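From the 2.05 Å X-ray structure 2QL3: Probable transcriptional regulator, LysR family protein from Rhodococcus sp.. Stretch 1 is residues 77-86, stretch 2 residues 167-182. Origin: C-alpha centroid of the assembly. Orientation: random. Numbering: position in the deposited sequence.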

# COMPACT_ATOMS: atom_id res chain seq x y z
N ARG A 77 13.69 11.64 8.97
CA ARG A 77 12.36 11.89 9.55
C ARG A 77 12.26 11.26 10.88
O ARG A 77 12.74 10.16 11.12
CB ARG A 77 11.23 11.32 8.68
CG ARG A 77 11.30 11.74 7.21
CD ARG A 77 10.25 12.76 6.91
NE ARG A 77 9.21 12.16 6.07
CZ ARG A 77 7.95 12.61 5.96
NH1 ARG A 77 7.55 13.70 6.64
NH2 ARG A 77 7.11 11.97 5.14
N GLU A 78 11.59 11.98 11.75
CA GLU A 78 11.22 11.55 13.08
C GLU A 78 10.02 10.59 13.03
O GLU A 78 9.04 10.90 12.39
CB GLU A 78 10.78 12.82 13.79
CG GLU A 78 11.76 13.46 14.72
CD GLU A 78 11.29 13.29 16.17
OE1 GLU A 78 12.05 12.63 16.92
OE2 GLU A 78 10.18 13.80 16.55
N PRO A 79 10.09 9.43 13.71
CA PRO A 79 8.81 8.69 13.89
C PRO A 79 7.75 9.57 14.55
O PRO A 79 8.10 10.40 15.43
CB PRO A 79 9.16 7.55 14.86
CG PRO A 79 10.68 7.49 14.86
CD PRO A 79 11.26 8.76 14.32
N MSE A 80 6.49 9.40 14.12
CA MSE A 80 5.31 10.10 14.65
C MSE A 80 4.16 9.15 15.01
O MSE A 80 4.01 8.05 14.47
CB MSE A 80 4.82 11.17 13.68
CG MSE A 80 4.14 10.63 12.41
SE MSE A 80 4.49 11.77 10.82
CE MSE A 80 6.22 11.10 10.18
N VAL A 81 3.38 9.57 15.99
CA VAL A 81 2.15 8.88 16.33
C VAL A 81 1.03 9.35 15.39
O VAL A 81 1.01 10.52 15.03
CB VAL A 81 1.78 9.08 17.87
CG1 VAL A 81 0.35 8.77 18.13
CG2 VAL A 81 2.64 8.11 18.67
N VAL A 82 0.15 8.42 14.99
CA VAL A 82 -0.97 8.74 14.16
C VAL A 82 -2.18 8.20 14.85
O VAL A 82 -2.18 7.04 15.29
CB VAL A 82 -0.79 8.23 12.67
CG1 VAL A 82 -1.86 8.80 11.76
CG2 VAL A 82 0.61 8.58 12.12
N LEU A 83 -3.18 9.07 15.00
CA LEU A 83 -4.43 8.81 15.74
C LEU A 83 -5.62 9.10 14.82
O LEU A 83 -5.51 9.87 13.82
CB LEU A 83 -4.58 9.82 16.87
CG LEU A 83 -3.89 9.60 18.22
CD1 LEU A 83 -2.95 8.40 18.29
CD2 LEU A 83 -3.33 10.90 18.80
N GLY A 84 -6.73 8.45 15.13
CA GLY A 84 -8.02 8.79 14.54
C GLY A 84 -8.55 10.01 15.29
O GLY A 84 -8.16 10.26 16.44
N ALA A 85 -9.42 10.75 14.62
CA ALA A 85 -9.93 12.03 15.13
C ALA A 85 -10.76 11.90 16.42
O ALA A 85 -10.84 12.86 17.17
CB ALA A 85 -10.75 12.72 14.06
N GLU A 86 -11.34 10.72 16.64
CA GLU A 86 -12.14 10.41 17.84
C GLU A 86 -11.30 9.73 18.93
O GLU A 86 -11.83 9.35 19.99
CB GLU A 86 -13.32 9.50 17.44
CG GLU A 86 -14.33 10.19 16.55
CD GLU A 86 -15.43 9.26 16.04
OE1 GLU A 86 -15.60 8.15 16.58
OE2 GLU A 86 -16.14 9.63 15.10
N LEU A 167 -11.36 9.61 5.62
CA LEU A 167 -11.32 10.00 7.03
C LEU A 167 -10.03 10.70 7.39
O LEU A 167 -9.00 10.44 6.74
CB LEU A 167 -11.53 8.79 7.92
CG LEU A 167 -12.94 8.23 7.89
CD1 LEU A 167 -13.03 7.14 8.91
CD2 LEU A 167 -14.05 9.31 8.15
N PRO A 168 -10.06 11.60 8.39
CA PRO A 168 -8.81 12.30 8.69
C PRO A 168 -7.97 11.46 9.63
O PRO A 168 -8.44 10.52 10.30
CB PRO A 168 -9.26 13.58 9.37
CG PRO A 168 -10.47 13.14 10.15
CD PRO A 168 -11.15 12.07 9.28
N VAL A 169 -6.72 11.82 9.68
CA VAL A 169 -5.81 11.18 10.56
C VAL A 169 -5.13 12.34 11.29
O VAL A 169 -4.99 13.45 10.73
CB VAL A 169 -4.93 10.32 9.66
CG1 VAL A 169 -3.55 10.86 9.50
CG2 VAL A 169 -5.14 8.82 9.93
N VAL A 170 -4.74 12.11 12.53
CA VAL A 170 -4.18 13.14 13.38
C VAL A 170 -2.79 12.69 13.79
O VAL A 170 -2.62 11.68 14.49
CB VAL A 170 -5.04 13.41 14.64
CG1 VAL A 170 -4.35 14.54 15.52
CG2 VAL A 170 -6.51 13.76 14.26
N VAL A 171 -1.81 13.48 13.34
CA VAL A 171 -0.40 13.10 13.36
C VAL A 171 0.20 13.91 14.48
O VAL A 171 0.02 15.12 14.56
CB VAL A 171 0.25 13.42 11.95
CG1 VAL A 171 1.72 13.35 11.99
CG2 VAL A 171 -0.30 12.46 10.88
N LYS A 172 0.86 13.23 15.42
CA LYS A 172 1.48 13.92 16.53
C LYS A 172 2.93 13.53 16.75
O LYS A 172 3.28 12.32 16.62
CB LYS A 172 0.67 13.65 17.80
CG LYS A 172 -0.75 14.07 17.66
CD LYS A 172 -1.39 14.17 18.98
CE LYS A 172 -1.83 15.58 19.18
NZ LYS A 172 -3.29 15.59 18.98
N PRO A 173 3.78 14.54 17.12
CA PRO A 173 5.16 14.24 17.50
C PRO A 173 5.20 13.49 18.85
O PRO A 173 4.32 13.65 19.67
CB PRO A 173 5.81 15.63 17.68
CG PRO A 173 4.78 16.66 17.29
CD PRO A 173 3.44 15.97 17.27
N ILE A 174 6.24 12.69 19.03
CA ILE A 174 6.56 11.96 20.25
C ILE A 174 7.63 12.67 21.10
O ILE A 174 8.58 13.23 20.58
CB ILE A 174 7.03 10.50 19.90
CG1 ILE A 174 5.96 9.79 19.04
CG2 ILE A 174 7.39 9.73 21.21
CD1 ILE A 174 6.47 8.84 17.92
N ALA A 175 7.45 12.68 22.41
CA ALA A 175 8.40 13.29 23.31
C ALA A 175 8.58 12.41 24.54
O ALA A 175 7.77 11.49 24.80
CB ALA A 175 7.96 14.70 23.70
N GLU A 176 9.63 12.74 25.28
CA GLU A 176 10.05 12.06 26.51
C GLU A 176 10.02 10.54 26.54
O GLU A 176 9.16 9.97 27.21
CB GLU A 176 9.38 12.62 27.77
CG GLU A 176 8.03 13.17 27.60
CD GLU A 176 7.87 14.49 28.33
OE1 GLU A 176 8.05 14.49 29.58
OE2 GLU A 176 7.57 15.50 27.65
N PRO A 177 11.01 9.90 25.87
CA PRO A 177 12.01 10.63 25.07
C PRO A 177 11.56 10.86 23.64
O PRO A 177 10.65 10.19 23.14
CB PRO A 177 13.22 9.66 25.07
CG PRO A 177 12.54 8.27 25.00
CD PRO A 177 11.27 8.43 25.87
N LYS A 178 12.20 11.82 22.99
CA LYS A 178 12.04 12.06 21.58
C LYS A 178 12.67 10.84 20.87
O LYS A 178 13.80 10.48 21.19
CB LYS A 178 12.78 13.36 21.20
CG LYS A 178 12.16 14.13 20.08
CD LYS A 178 13.16 14.85 19.23
CE LYS A 178 12.40 15.95 18.50
NZ LYS A 178 13.15 16.51 17.36
N PRO A 179 11.94 10.15 19.97
CA PRO A 179 12.54 9.07 19.19
C PRO A 179 13.63 9.47 18.19
O PRO A 179 13.66 10.59 17.71
CB PRO A 179 11.35 8.45 18.49
CG PRO A 179 10.39 9.60 18.36
CD PRO A 179 10.50 10.28 19.67
N ALA A 180 14.54 8.54 17.96
CA ALA A 180 15.67 8.71 17.04
C ALA A 180 15.11 8.99 15.64
O ALA A 180 14.11 8.38 15.25
CB ALA A 180 16.54 7.39 17.05
N SER A 181 15.67 9.97 14.93
CA SER A 181 15.32 10.19 13.53
C SER A 181 15.87 9.05 12.66
O SER A 181 16.89 8.43 13.01
CB SER A 181 15.86 11.52 13.01
OG SER A 181 15.27 12.54 13.80
N VAL A 182 15.21 8.82 11.54
CA VAL A 182 15.61 7.79 10.63
C VAL A 182 15.87 8.43 9.30
O VAL A 182 15.02 9.15 8.77
CB VAL A 182 14.50 6.68 10.50
CG1 VAL A 182 14.90 5.60 9.45
CG2 VAL A 182 14.23 6.06 11.85
O HOH W 1 8.05 12.59 16.68
O HOH W 2 -10.51 9.89 11.97

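Two antiparallel strand segments are joined edge to edge through their backbones; the whole contact buries 956 Å². Val 81 pairs with Lys 172 (Val 81 N to Lys 172 O 2.8 Å) and Leu 83 with Val 170 (Leu 83 N to Val 170 O 2.7 Å). Farther along, Arg 77 and Val 182 make a separate pair (Arg 77 N to Val 182 O 2.8 Å). In all three pairs the reciprocal N-to-O bond forms too.

Side chains alternate between the two faces. Val 82 and Val 171, both t at chi1, share one face with Val 169, and Val 82 CG1 packs 3.5 Å from Val 169 CG1 and 4.1 Å from Val 171 CG2. The branched CB of valine suits the extended backbone and puts methyls close to the sheet. The other face carries Val 81, Leu 83, Val 170 and Lys 172. Leu 83 is m at chi1, with chi2 near 6°, an eclipsed value outside the usual wells; its CD2 meets Lys 172 CD at 3.8 Å, so the lysine contributes its aliphatic chain here while its end leads away from stretch 1. Met 80, a selenomethionine, is p at chi1 and starts sideways, and its SE comes 3.4 Å from Val 171 CG1.

Beyond the strands, Ile 174 points toward stretch 1. With chi1 m and chi2 at 143°, its CD1 reaches 3.4 Å from Pro 79 O and 3.7 Å from Met 80 CA, while CG1 lies 3.7 Å from Val 81 CG2. The buried Pro 79 also points toward its partner, its CG 3.8 Å from Pro 179 CB, an apolar fit between two rings; Pro 79 has no backbone N-H to satisfy, and its O is met by a water.

Glu 78 has chi1 at -101° and chi2 at -110°, both between wells, and its end approaches stretch 2. Its OE1 stands 4.1 Å from Lys 178 NZ, opposite charges too far apart for a salt bridge, and 2.7 Å from Pro 179 O, a close approach of two acceptors rather than a hydrogen bond. OE2 takes a bond from that water, which also donates to Pro 79 O (both 2.5 Å) and accepts from Ile 174 N (3.0 Å). At the other end, a second water links Ala 85 N (3.0 Å) to Pro 168 O (2.7 Å), beside the apolar contact of Ala 85 CB with Pro 168 CG at 3.9 Å.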